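Local atomic coordinates of thymine dioxygenase (Neurospora crassa, PDB entry 5C3O), a protein that probably oxidises thymine as an iron- and 2-oxoglutarate-dependent dioxygenase built on a double-stranded beta-helix. Residues 13-18 against 43-48; 215-220 against 268-273; 232-237 against 272-277. All coordinates share one frame; numbering follows the deposited sequence.

Interaction 1 of 3, residues 13-18 against 43-48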
ATOM      1  N   LEU A  13       5.243   8.479  18.884  1.00 64.09           N
ATOM      2  CA  LEU A  13       4.609   7.926  17.687  1.00 61.17           C
ATOM      3  C   LEU A  13       4.185   6.496  17.993  1.00 59.01           C
ATOM      4  O   LEU A  13       5.029   5.636  18.263  1.00 59.25           O
ATOM      5  CB  LEU A  13       5.574   7.949  16.497  1.00 61.38           C
ATOM      6  CG  LEU A  13       4.983   8.064  15.081  1.00 60.91           C
ATOM      7  CD1 LEU A  13       6.000   7.603  14.049  1.00 60.51           C
ATOM      8  CD2 LEU A  13       3.693   7.280  14.912  1.00 60.08           C
ATOM      9  N   VAL A  14       2.876   6.252  17.959  1.00 55.53           N
ATOM     10  CA  VAL A  14       2.329   4.927  18.218  1.00 53.34           C
ATOM     11  C   VAL A  14       1.547   4.450  16.992  1.00 50.26           C
ATOM     12  O   VAL A  14       0.476   4.965  16.693  1.00 47.48           O
ATOM     13  CB  VAL A  14       1.420   4.925  19.467  1.00 54.08           C
ATOM     14  CG1 VAL A  14       1.009   3.503  19.829  1.00 53.77           C
ATOM     15  CG2 VAL A  14       2.132   5.585  20.646  1.00 56.33           C
ATOM     16  N   ILE A  15       2.107   3.476  16.277  1.00 48.83           N
ATOM     17  CA  ILE A  15       1.429   2.856  15.141  1.00 45.87           C
ATOM     18  C   ILE A  15       0.943   1.482  15.578  1.00 44.93           C
ATOM     19  O   ILE A  15       1.761   0.596  15.855  1.00 45.36           O
ATOM     20  CB  ILE A  15       2.358   2.724  13.921  1.00 45.72           C
ATOM     21  CG1 ILE A  15       2.795   4.112  13.450  1.00 45.35           C
ATOM     22  CG2 ILE A  15       1.648   2.000  12.783  1.00 44.77           C
ATOM     23  CD1 ILE A  15       3.929   4.109  12.452  1.00 45.59           C
ATOM     24  N   PRO A  16      -0.389   1.297  15.651  1.00 42.87           N
ATOM     25  CA  PRO A  16      -0.927   0.044  16.165  1.00 42.17           C
ATOM     26  C   PRO A  16      -0.845  -1.106  15.168  1.00 41.86           C
ATOM     27  O   PRO A  16      -0.718  -0.885  13.966  1.00 41.39           O
ATOM     28  CB  PRO A  16      -2.387   0.390  16.465  1.00 41.78           C
ATOM     29  CG  PRO A  16      -2.720   1.458  15.487  1.00 41.27           C
ATOM     30  CD  PRO A  16      -1.457   2.247  15.290  1.00 41.70           C
ATOM     31  N   LEU A  17      -0.915  -2.323  15.695  1.00 42.07           N
ATOM     32  CA  LEU A  17      -0.988  -3.534  14.903  1.00 42.21           C
ATOM     33  C   LEU A  17      -2.357  -4.139  15.157  1.00 41.45           C
ATOM     34  O   LEU A  17      -2.710  -4.407  16.295  1.00 43.25           O
ATOM     35  CB  LEU A  17       0.115  -4.504  15.326  1.00 43.66           C
ATOM     36  CG  LEU A  17       0.116  -5.903  14.721  1.00 44.56           C
ATOM     37  CD1 LEU A  17       0.259  -5.838  13.208  1.00 44.15           C
ATOM     38  CD2 LEU A  17       1.243  -6.724  15.340  1.00 46.22           C
ATOM     39  N   ILE A  18      -3.131  -4.344  14.097  1.00 39.70           N
ATOM     40  CA  ILE A  18      -4.528  -4.730  14.233  1.00 38.71           C
ATOM     41  C   ILE A  18      -4.811  -6.000  13.433  1.00 38.42           C
ATOM     42  O   ILE A  18      -4.424  -6.109  12.270  1.00 38.33           O
ATOM     43  CB  ILE A  18      -5.434  -3.566  13.780  1.00 38.10           C
ATOM     44  CG1 ILE A  18      -5.399  -2.449  14.832  1.00 38.78           C
ATOM     45  CG2 ILE A  18      -6.868  -4.029  13.545  1.00 37.99           C
ATOM     46  CD1 ILE A  18      -5.402  -1.054  14.256  1.00 38.75           C
ATOM     47  N   GLN A  43      -6.515   8.573  13.179  1.00 34.52           N
ATOM     48  CA  GLN A  43      -6.719   9.880  13.812  1.00 35.91           C
ATOM     49  C   GLN A  43      -5.487  10.400  14.562  1.00 37.79           C
ATOM     50  O   GLN A  43      -5.320  11.607  14.710  1.00 38.30           O
ATOM     51  CB  GLN A  43      -7.899   9.832  14.782  1.00 35.18           C
ATOM     52  CG  GLN A  43      -9.260   9.860  14.111  1.00 35.18           C
ATOM     53  CD  GLN A  43     -10.397   9.836  15.112  1.00 35.32           C
ATOM     54  OE1 GLN A  43     -10.274   9.255  16.189  1.00 37.62           O
ATOM     55  NE2 GLN A  43     -11.504  10.471  14.768  1.00 34.74           N
ATOM     56  N   THR A  44      -4.648   9.493  15.053  1.00 38.97           N
ATOM     57  CA  THR A  44      -3.499   9.871  15.869  1.00 40.51           C
ATOM     58  C   THR A  44      -2.206   9.811  15.062  1.00 41.76           C
ATOM     59  O   THR A  44      -1.578  10.837  14.839  1.00 44.47           O
ATOM     60  CB  THR A  44      -3.376   8.980  17.116  1.00 40.15           C
ATOM     61  OG1 THR A  44      -3.377   7.604  16.723  1.00 40.32           O
ATOM     62  CG2 THR A  44      -4.535   9.237  18.070  1.00 39.89           C
ATOM     63  N   ALA A  45      -1.827   8.618  14.609  1.00 41.98           N
ATOM     64  CA  ALA A  45      -0.581   8.431  13.848  1.00 41.56           C
ATOM     65  C   ALA A  45      -0.741   8.630  12.336  1.00 40.68           C
ATOM     66  O   ALA A  45       0.224   8.982  11.649  1.00 40.98           O
ATOM     67  CB  ALA A  45      -0.010   7.050  14.125  1.00 41.72           C
ATOM     68  N   GLY A  46      -1.944   8.375  11.816  1.00 38.15           N
ATOM     69  CA  GLY A  46      -2.185   8.403  10.368  1.00 36.47           C
ATOM     70  C   GLY A  46      -1.701   7.141   9.663  1.00 35.40           C
ATOM     71  O   GLY A  46      -1.820   7.027   8.443  1.00 34.64           O
ATOM     72  N   PHE A  47      -1.159   6.203  10.444  1.00 34.93           N
ATOM     73  CA  PHE A  47      -0.573   4.956   9.960  1.00 34.63           C
ATOM     74  C   PHE A  47      -1.036   3.830  10.868  1.00 35.23           C
ATOM     75  O   PHE A  47      -1.135   4.023  12.082  1.00 36.70           O
ATOM     76  CB  PHE A  47       0.957   5.006  10.047  1.00 35.48           C
ATOM     77  CG  PHE A  47       1.638   5.491   8.796  1.00 34.62           C
ATOM     78  CD1 PHE A  47       1.763   6.847   8.536  1.00 34.60           C
ATOM     79  CD2 PHE A  47       2.192   4.589   7.903  1.00 33.64           C
ATOM     80  CE1 PHE A  47       2.402   7.294   7.391  1.00 34.10           C
ATOM     81  CE2 PHE A  47       2.834   5.031   6.757  1.00 33.67           C
ATOM     82  CZ  PHE A  47       2.936   6.383   6.500  1.00 33.59           C
ATOM     83  N   ILE A  48      -1.309   2.666  10.285  1.00 34.55           N
ATOM     84  CA  ILE A  48      -1.538   1.432  11.040  1.00 34.67           C
ATOM     85  C   ILE A  48      -0.858   0.268  10.325  1.00 35.09           C
ATOM     86  O   ILE A  48      -0.530   0.362   9.141  1.00 36.58           O
ATOM     87  CB  ILE A  48      -3.044   1.103  11.186  1.00 34.82           C
ATOM     88  CG1 ILE A  48      -3.648   0.712   9.830  1.00 33.90           C
ATOM     89  CG2 ILE A  48      -3.796   2.274  11.807  1.00 34.34           C
ATOM     90  CD1 ILE A  48      -5.127   0.415   9.866  1.00 33.88           C
TER
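I15 carries this contact, lying alongside F47 with both side chains pointing the same way. Its CB faces F47 O, at the limit of contact. I15 CG2, the branch opposite the backbone N, reaches F47 O at 3.5 Å and I48 CA at 3.7 Å. I15 CG1, set beside the backbone N by chi1 of -62°, meets the F47 CB methylene at 4.0 Å and the A45 CB methyl at 4.1 Å. I15 CD1 ends on F47 CB at 3.9 Å. An alanine in place of I15 would probably strip F47 CB of its CD1 and CG1 neighbours, leave A45 CB with less cover and open a gap between the two segments. A45 CB also meets V14 O at 3.3 Å and L13 CD2 at 3.8 Å. Further on, P16 CG touches I48 CG2 at 3.9 Å, while I18 CD1 comes near I48 CB more loosely. G46, at positive phi, turns the chain from the helix into strand 47-51. The F47 ring leads away to H273 and meets it edge-to-face. P16 and I18 pair by backbone bonds with Y49. The neighbouring parallel strands 13-19 and 47-51, joined through helix 28-44, form a beta-alpha-beta crossover.

Interaction 2 of 3, residues 215-220 against 268-273. With CA (calcium ion), chain H.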
ATOM      1  N   GLU A 215      10.585  13.526   1.761  1.00 79.04           N
ATOM      2  CA  GLU A 215       9.537  13.737   2.746  1.00 75.52           C
ATOM      3  C   GLU A 215       8.269  14.219   2.063  1.00 70.61           C
ATOM      4  O   GLU A 215       8.297  15.204   1.320  1.00 68.36           O
ATOM      5  CB  GLU A 215       9.977  14.776   3.779  1.00 78.28           C
ATOM      6  CG  GLU A 215      11.191  14.358   4.595  1.00 81.36           C
ATOM      7  CD  GLU A 215      11.740  15.480   5.457  1.00 83.77           C
ATOM      8  OE1 GLU A 215      12.975  15.530   5.638  1.00 86.81           O
ATOM      9  OE2 GLU A 215      10.944  16.308   5.952  1.00 84.77           O
ATOM     10  N   HIS A 216       7.161  13.529   2.322  1.00 63.66           N
ATOM     11  CA  HIS A 216       5.889  13.856   1.687  1.00 59.92           C
ATOM     12  C   HIS A 216       4.695  13.240   2.418  1.00 56.42           C
ATOM     13  O   HIS A 216       4.848  12.350   3.263  1.00 54.04           O
ATOM     14  CB  HIS A 216       5.893  13.357   0.240  1.00 59.75           C
ATOM     15  CG  HIS A 216       5.818  11.866   0.123  1.00 60.18           C
ATOM     16  ND1 HIS A 216       6.818  11.029   0.569  1.00 59.80           N
ATOM     17  CD2 HIS A 216       4.849  11.061  -0.374  1.00 59.54           C
ATOM     18  CE1 HIS A 216       6.474   9.774   0.343  1.00 58.82           C
ATOM     19  NE2 HIS A 216       5.283   9.766  -0.226  1.00 59.26           N
ATOM     20  N   THR A 217       3.510  13.740   2.083  1.00 52.65           N
ATOM     21  CA  THR A 217       2.258  13.080   2.414  1.00 49.15           C
ATOM     22  C   THR A 217       1.698  12.547   1.113  1.00 47.08           C
ATOM     23  O   THR A 217       1.921  13.140   0.053  1.00 46.80           O
ATOM     24  CB  THR A 217       1.223  14.041   3.034  1.00 47.64           C
ATOM     25  OG1 THR A 217       0.776  14.981   2.050  1.00 46.59           O
ATOM     26  CG2 THR A 217       1.797  14.778   4.227  1.00 48.67           C
ATOM     27  N   ASP A 218       0.982  11.431   1.187  1.00 44.65           N
ATOM     28  CA  ASP A 218       0.325  10.877   0.010  1.00 43.37           C
ATOM     29  C   ASP A 218      -0.928  11.678  -0.342  1.00 43.76           C
ATOM     30  O   ASP A 218      -1.533  12.330   0.511  1.00 41.53           O
ATOM     31  CB  ASP A 218      -0.044   9.412   0.232  1.00 43.60           C
ATOM     32  CG  ASP A 218       1.169   8.516   0.383  1.00 43.77           C
ATOM     33  OD1 ASP A 218       2.316   8.998   0.239  1.00 47.29           O
ATOM     34  OD2 ASP A 218       0.972   7.313   0.642  1.00 43.87           O
ATOM     35  N   TYR A 219      -1.308  11.594  -1.609  1.00 44.93           N
ATOM     36  CA  TYR A 219      -2.391  12.385  -2.180  1.00 48.46           C
ATOM     37  C   TYR A 219      -3.773  11.746  -1.970  1.00 44.73           C
ATOM     38  O   TYR A 219      -4.756  12.452  -1.727  1.00 42.60           O
ATOM     39  CB  TYR A 219      -2.104  12.576  -3.681  1.00 54.95           C
ATOM     40  CG  TYR A 219      -3.188  13.251  -4.501  1.00 63.67           C
ATOM     41  CD1 TYR A 219      -4.285  12.528  -4.976  1.00 67.22           C
ATOM     42  CD2 TYR A 219      -3.097  14.599  -4.842  1.00 69.19           C
ATOM     43  CE1 TYR A 219      -5.271  13.133  -5.738  1.00 70.47           C
ATOM     44  CE2 TYR A 219      -4.079  15.214  -5.606  1.00 73.16           C
ATOM     45  CZ  TYR A 219      -5.163  14.477  -6.051  1.00 73.38           C
ATOM     46  OH  TYR A 219      -6.141  15.082  -6.811  1.00 77.29           O
ATOM     47  N   GLY A 220      -3.844  10.419  -2.065  1.00 40.53           N
ATOM     48  CA  GLY A 220      -5.130   9.718  -2.162  1.00 38.26           C
ATOM     49  C   GLY A 220      -5.840   9.437  -0.847  1.00 35.73           C
ATOM     50  O   GLY A 220      -5.639  10.129   0.143  1.00 35.30           O
ATOM     51  N   ILE A 268      -8.794  13.008  10.371  1.00 44.12           N
ATOM     52  CA  ILE A 268      -7.824  11.952  10.077  1.00 42.91           C
ATOM     53  C   ILE A 268      -6.548  12.591   9.524  1.00 42.44           C
ATOM     54  O   ILE A 268      -6.614  13.464   8.664  1.00 42.94           O
ATOM     55  CB  ILE A 268      -8.411  10.915   9.089  1.00 41.20           C
ATOM     56  CG1 ILE A 268      -9.442  10.043   9.812  1.00 40.83           C
ATOM     57  CG2 ILE A 268      -7.315  10.044   8.484  1.00 40.71           C
ATOM     58  CD1 ILE A 268     -10.433   9.362   8.894  1.00 40.96           C
ATOM     59  N   LYS A 269      -5.399  12.144  10.017  1.00 42.68           N
ATOM     60  CA  LYS A 269      -4.115  12.708   9.618  1.00 44.16           C
ATOM     61  C   LYS A 269      -3.543  12.044   8.370  1.00 43.42           C
ATOM     62  O   LYS A 269      -3.526  10.812   8.256  1.00 40.78           O
ATOM     63  CB  LYS A 269      -3.094  12.560  10.743  1.00 46.93           C
ATOM     64  CG  LYS A 269      -3.549  13.145  12.063  1.00 51.04           C
ATOM     65  CD  LYS A 269      -2.376  13.347  13.005  1.00 54.55           C
ATOM     66  CE  LYS A 269      -2.823  13.966  14.319  1.00 56.52           C
ATOM     67  NZ  LYS A 269      -1.779  13.802  15.364  1.00 58.92           N
ATOM     68  N   SER A 270      -3.081  12.882   7.448  1.00 43.42           N
ATOM     69  CA  SER A 270      -2.199  12.473   6.371  1.00 43.55           C
ATOM     70  C   SER A 270      -0.793  12.830   6.842  1.00 44.46           C
ATOM     71  O   SER A 270      -0.382  13.986   6.766  1.00 45.77           O
ATOM     72  CB  SER A 270      -2.554  13.210   5.078  1.00 43.96           C
ATOM     73  OG  SER A 270      -1.796  12.722   3.987  1.00 44.16           O
ATOM     74  N   THR A 271      -0.080  11.833   7.357  1.00 44.89           N
ATOM     75  CA  THR A 271       1.179  12.038   8.070  1.00 44.85           C
ATOM     76  C   THR A 271       2.394  12.032   7.135  1.00 45.31           C
ATOM     77  O   THR A 271       2.499  11.202   6.228  1.00 44.17           O
ATOM     78  CB  THR A 271       1.358  10.960   9.156  1.00 45.80           C
ATOM     79  OG1 THR A 271       0.260  11.023  10.076  1.00 46.18           O
ATOM     80  CG2 THR A 271       2.657  11.157   9.926  1.00 47.47           C
ATOM     81  N   VAL A 272       3.311  12.966   7.381  1.00 46.87           N
ATOM     82  CA  VAL A 272       4.546  13.092   6.610  1.00 47.32           C
ATOM     83  C   VAL A 272       5.415  11.857   6.835  1.00 47.12           C
ATOM     84  O   VAL A 272       5.544  11.373   7.958  1.00 47.95           O
ATOM     85  CB  VAL A 272       5.335  14.362   7.009  1.00 49.59           C
ATOM     86  CG1 VAL A 272       6.689  14.416   6.308  1.00 50.76           C
ATOM     87  CG2 VAL A 272       4.525  15.617   6.696  1.00 50.14           C
ATOM     88  N   HIS A 273       5.993  11.344   5.758  1.00 46.91           N
ATOM     89  CA  HIS A 273       6.855  10.169   5.835  1.00 48.98           C
ATOM     90  C   HIS A 273       7.838  10.162   4.663  1.00 51.81           C
ATOM     91  O   HIS A 273       7.752  11.008   3.773  1.00 53.52           O
ATOM     92  CB  HIS A 273       6.003   8.894   5.841  1.00 46.99           C
ATOM     93  CG  HIS A 273       5.196   8.705   4.598  1.00 44.49           C
ATOM     94  ND1 HIS A 273       4.072   9.450   4.319  1.00 44.21           N
ATOM     95  CD2 HIS A 273       5.353   7.855   3.559  1.00 45.02           C
ATOM     96  CE1 HIS A 273       3.571   9.069   3.158  1.00 43.44           C
ATOM     97  NE2 HIS A 273       4.334   8.105   2.673  1.00 44.22           N
TER
HETATM   98 CA    CA H 407       4.174   7.802   0.487  1.00 32.72          CA
HETATM   99  O   HOH W   1       0.320  10.601   4.089  1.00 37.77           O
HETATM  100  O   HOH W   2       3.488   5.643   1.415  1.00 46.24           O
HETATM  101  O   HOH W   3       5.932   6.275   0.728  1.00 49.23           O
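H216 and H273 both place CG between the backbone N and the carbonyl carbon, with chi1 of 71° and 62°. Each CB starts away from the other segment, yet the rings swing back to the same calcium ion. D218 sets CG opposite its carbonyl carbon, and its carboxylate joins them. Calcium is bound by H216 NE2 at 2.4 Å, D218 OD1 at 2.2 Å and H273 NE2 at 2.2 Å, and two waters are also ligands. The two imidazoles meet obliquely, planes 46° apart, with H273 CE1 over one face of H216. D218 OD1 lies at the edge of the H273 ring, 3.2 Å from CE1. This is the HxD...H facial triad of the double-stranded beta-helix oxygenases; in this entry calcium sits where the catalytic iron is expected. Second-shell bonds fix the ligands. H273 ND1 donates to T271 O at 3.0 Å, nearly in the ring plane, which sets the ring's rotation. H216 ND1 is hydrogen-bonded to G214 O, and D218 OD2 to T223 OG1 and N255 ND2. The backbones pair once, antiparallel: H216 N gives to H273 O at 3.0 Å, and H273 N to H216 O at 2.9 Å. Water 1 accepts from D218 N and donates to S270 OG. D258 OD1 is hydrogen-bonded to both S270 OG and T217 OG1. T217 CG2 rests on V272 CG2 at 3.8 Å.

Interaction 3 of 3, residues 232-237 against 272-277; sequences GLQVKS and VHRVVE. With CA (calcium ion), chain H.
Backbone bonds tie strand 233-236 to strand 273-275, antiparallel, and continue into the flanking residues. Q234 and R274 form the hydrogen-bonded pair: Q234 N donates to R274 O at 2.7 Å and R274 N to Q234 O at 2.8 Å. L233 with V275 and V235 with H273 are the non-hydrogen-bonded pairs on either side. K236 N reaches V272 O at 3.1 Å in a nearly straight bond. At the other end V276 N meets G232 O at 2.7 Å, but this bond is bent, 131° at the hydrogen. G232 has backbone angles suited to glycine, and a CB there would run into V276 O.

Polar side chains meet on the face of Q234 and R274. R274 starts with CG between its backbone N and carbonyl carbon, then runs extended to NE and comes side-on to the amide. R274 NE and NH2 both donate to Q234 OE1, at 2.9 and 3.0 Å. OE1 lies in the guanidinium plane, and amide and guanidinium are tilted by only 30°. The other amide atom, Q234 NE2, is held by D244 OD1. Two grips on one side and one on the other should keep the amide from flipping.

Apolar contacts are fewer. L233 CD1 reaches the edge of the H273 ring at CD2, 3.7 Å away. On the K236 side, the chain bends at chi3 and lays K236 CE along V272 CG1 at 4.0 Å.

Strand 233-236 is the middle of a three-stranded antiparallel sheet, between 242-244 and 273-275. F242 of strand 242-244 forms a cation-pi contact with R274. On the opposite face L233 packs on L225 and Q227 of strand 222-227, and both L233 and V235 touch F47 of strand 47-51.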
ATOM      1  N   GLY A 232      12.945   0.473   5.269  1.00 62.54           N
ATOM      2  CA  GLY A 232      13.346   1.753   4.685  1.00 61.42           C
ATOM      3  C   GLY A 232      12.381   2.905   4.925  1.00 60.06           C
ATOM      4  O   GLY A 232      12.757   4.070   4.770  1.00 60.75           O
ATOM      5  N   LEU A 233      11.139   2.593   5.299  1.00 56.40           N
ATOM      6  CA  LEU A 233      10.113   3.614   5.517  1.00 54.33           C
ATOM      7  C   LEU A 233      10.281   4.301   6.869  1.00 52.44           C
ATOM      8  O   LEU A 233      10.512   3.642   7.884  1.00 50.27           O
ATOM      9  CB  LEU A 233       8.709   2.991   5.429  1.00 53.83           C
ATOM     10  CG  LEU A 233       7.509   3.885   5.773  1.00 52.65           C
ATOM     11  CD1 LEU A 233       7.386   5.038   4.791  1.00 52.21           C
ATOM     12  CD2 LEU A 233       6.220   3.075   5.794  1.00 52.60           C
ATOM     13  N   GLN A 234      10.138   5.624   6.876  1.00 51.73           N
ATOM     14  CA  GLN A 234      10.165   6.399   8.116  1.00 53.44           C
ATOM     15  C   GLN A 234       8.980   7.350   8.212  1.00 51.92           C
ATOM     16  O   GLN A 234       8.617   7.994   7.232  1.00 50.41           O
ATOM     17  CB  GLN A 234      11.464   7.196   8.225  1.00 55.31           C
ATOM     18  CG  GLN A 234      12.672   6.349   8.583  1.00 57.56           C
ATOM     19  CD  GLN A 234      13.966   7.149   8.630  1.00 60.16           C
ATOM     20  OE1 GLN A 234      14.072   8.238   8.056  1.00 60.18           O
ATOM     21  NE2 GLN A 234      14.964   6.604   9.314  1.00 61.04           N
ATOM     22  N   VAL A 235       8.411   7.451   9.412  1.00 52.19           N
ATOM     23  CA  VAL A 235       7.241   8.286   9.668  1.00 52.58           C
ATOM     24  C   VAL A 235       7.588   9.335  10.723  1.00 55.72           C
ATOM     25  O   VAL A 235       8.179   9.008  11.753  1.00 55.25           O
ATOM     26  CB  VAL A 235       6.057   7.422  10.154  1.00 51.69           C
ATOM     27  CG1 VAL A 235       4.815   8.272  10.393  1.00 51.44           C
ATOM     28  CG2 VAL A 235       5.764   6.316   9.146  1.00 50.69           C
ATOM     29  N   LYS A 236       7.217  10.589  10.466  1.00 58.44           N
ATOM     30  CA  LYS A 236       7.498  11.678  11.398  1.00 63.10           C
ATOM     31  C   LYS A 236       6.671  11.549  12.682  1.00 64.56           C
ATOM     32  O   LYS A 236       5.473  11.261  12.638  1.00 63.04           O
ATOM     33  CB  LYS A 236       7.235  13.044  10.753  1.00 66.20           C
ATOM     34  CG  LYS A 236       7.861  14.205  11.521  1.00 70.88           C
ATOM     35  CD  LYS A 236       7.298  15.562  11.114  1.00 73.92           C
ATOM     36  CE  LYS A 236       7.892  16.053   9.803  1.00 75.69           C
ATOM     37  NZ  LYS A 236       7.270  17.334   9.365  1.00 77.51           N
ATOM     38  N   SER A 237       7.326  11.769  13.818  1.00 67.74           N
ATOM     39  CA  SER A 237       6.663  11.767  15.119  1.00 69.42           C
ATOM     40  C   SER A 237       5.960  13.105  15.329  1.00 70.10           C
ATOM     41  O   SER A 237       6.218  14.060  14.591  1.00 69.10           O
ATOM     42  CB  SER A 237       7.689  11.544  16.235  1.00 72.22           C
ATOM     43  OG  SER A 237       8.451  12.716  16.476  1.00 75.54           O
ATOM     44  N   VAL A 272       3.311  12.966   7.381  1.00 46.87           N
ATOM     45  CA  VAL A 272       4.546  13.092   6.610  1.00 47.32           C
ATOM     46  C   VAL A 272       5.415  11.857   6.835  1.00 47.12           C
ATOM     47  O   VAL A 272       5.544  11.373   7.958  1.00 47.95           O
ATOM     48  CB  VAL A 272       5.335  14.362   7.009  1.00 49.59           C
ATOM     49  CG1 VAL A 272       6.689  14.416   6.308  1.00 50.76           C
ATOM     50  CG2 VAL A 272       4.525  15.617   6.696  1.00 50.14           C
ATOM     51  N   HIS A 273       5.993  11.344   5.758  1.00 46.91           N
ATOM     52  CA  HIS A 273       6.855  10.169   5.835  1.00 48.98           C
ATOM     53  C   HIS A 273       7.838  10.162   4.663  1.00 51.81           C
ATOM     54  O   HIS A 273       7.752  11.008   3.773  1.00 53.52           O
ATOM     55  CB  HIS A 273       6.003   8.894   5.841  1.00 46.99           C
ATOM     56  CG  HIS A 273       5.196   8.705   4.598  1.00 44.49           C
ATOM     57  ND1 HIS A 273       4.072   9.450   4.319  1.00 44.21           N
ATOM     58  CD2 HIS A 273       5.353   7.855   3.559  1.00 45.02           C
ATOM     59  CE1 HIS A 273       3.571   9.069   3.158  1.00 43.44           C
ATOM     60  NE2 HIS A 273       4.334   8.105   2.673  1.00 44.22           N
ATOM     61  N   ARG A 274       8.774   9.217   4.667  1.00 55.48           N
ATOM     62  CA  ARG A 274       9.782   9.130   3.606  1.00 59.19           C
ATOM     63  C   ARG A 274      10.413   7.745   3.564  1.00 61.45           C
ATOM     64  O   ARG A 274      10.421   7.034   4.570  1.00 61.45           O
ATOM     65  CB  ARG A 274      10.881  10.179   3.825  1.00 61.56           C
ATOM     66  CG  ARG A 274      11.789   9.870   5.010  1.00 63.42           C
ATOM     67  CD  ARG A 274      12.711  11.021   5.369  1.00 65.43           C
ATOM     68  NE  ARG A 274      13.548  10.678   6.518  1.00 67.59           N
ATOM     69  CZ  ARG A 274      14.370  11.521   7.145  1.00 70.11           C
ATOM     70  NH1 ARG A 274      14.485  12.785   6.743  1.00 70.36           N
ATOM     71  NH2 ARG A 274      15.081  11.095   8.184  1.00 70.62           N
ATOM     72  N   VAL A 275      10.944   7.375   2.401  1.00 66.12           N
ATOM     73  CA  VAL A 275      11.686   6.118   2.259  1.00 70.40           C
ATOM     74  C   VAL A 275      13.188   6.394   2.239  1.00 74.08           C
ATOM     75  O   VAL A 275      13.646   7.397   1.686  1.00 75.82           O
ATOM     76  CB  VAL A 275      11.258   5.293   1.018  1.00 70.81           C
ATOM     77  CG1 VAL A 275       9.774   4.957   1.092  1.00 69.16           C
ATOM     78  CG2 VAL A 275      11.592   6.010  -0.286  1.00 72.85           C
ATOM     79  N   VAL A 276      13.942   5.484   2.845  1.00 77.15           N
ATOM     80  CA  VAL A 276      15.359   5.678   3.123  1.00 80.64           C
ATOM     81  C   VAL A 276      16.094   4.356   2.911  1.00 83.86           C
ATOM     82  O   VAL A 276      15.509   3.283   3.073  1.00 81.53           O
ATOM     83  CB  VAL A 276      15.537   6.197   4.575  1.00 80.54           C
ATOM     84  CG1 VAL A 276      16.889   5.828   5.169  1.00 82.57           C
ATOM     85  CG2 VAL A 276      15.313   7.701   4.628  1.00 80.39           C
ATOM     86  N   GLU A 277      17.367   4.436   2.528  1.00 88.46           N
ATOM     87  CA  GLU A 277      18.212   3.245   2.428  1.00 92.69           C
ATOM     88  C   GLU A 277      18.506   2.739   3.839  1.00 93.21           C
ATOM     89  O   GLU A 277      18.964   3.509   4.682  1.00 95.20           O
ATOM     90  CB  GLU A 277      19.524   3.547   1.688  1.00 96.50           C
ATOM     91  CG  GLU A 277      19.427   3.497   0.165  1.00 98.49           C
ATOM     92  CD  GLU A 277      18.487   4.536  -0.424  1.00100.47           C
ATOM     93  OE1 GLU A 277      17.962   4.300  -1.535  1.00100.54           O
ATOM     94  OE2 GLU A 277      18.269   5.588   0.213  1.00104.39           O
TER
HETATM   95 CA    CA H 407       4.174   7.802   0.487  1.00 32.72          CA
HETATM   96  O   HOH W   3       5.932   6.275   0.728  1.00 49.23           O
HETATM   97  O   HOH W   2       3.488   5.643   1.415  1.00 46.24           O

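Overall arrangement
Interaction 1 is the most buried of the three and is held by apolar side chains. Interactions 2 and 3 are partly buried, rich in polar bonds and share V272 and H273, so one segment serves both the metal site and the small sheet. Interaction 1 belongs to the large sheet and helix 28-44, in the N-terminal part of the chain; the other two lie in the oxygenase part. The regions still touch. T271 OG1 is probably hydrogen-bonded to A45 O, K269 NZ to T44 O, and L13 CD1 packs on V235 O, which joins interactions 1 and 3. Chemistry follows place: hydrocarbon packing in 13-18 with 43-48, metal ligation in 215-220 with 268-273, strand pairing in 232-237 with 272-277.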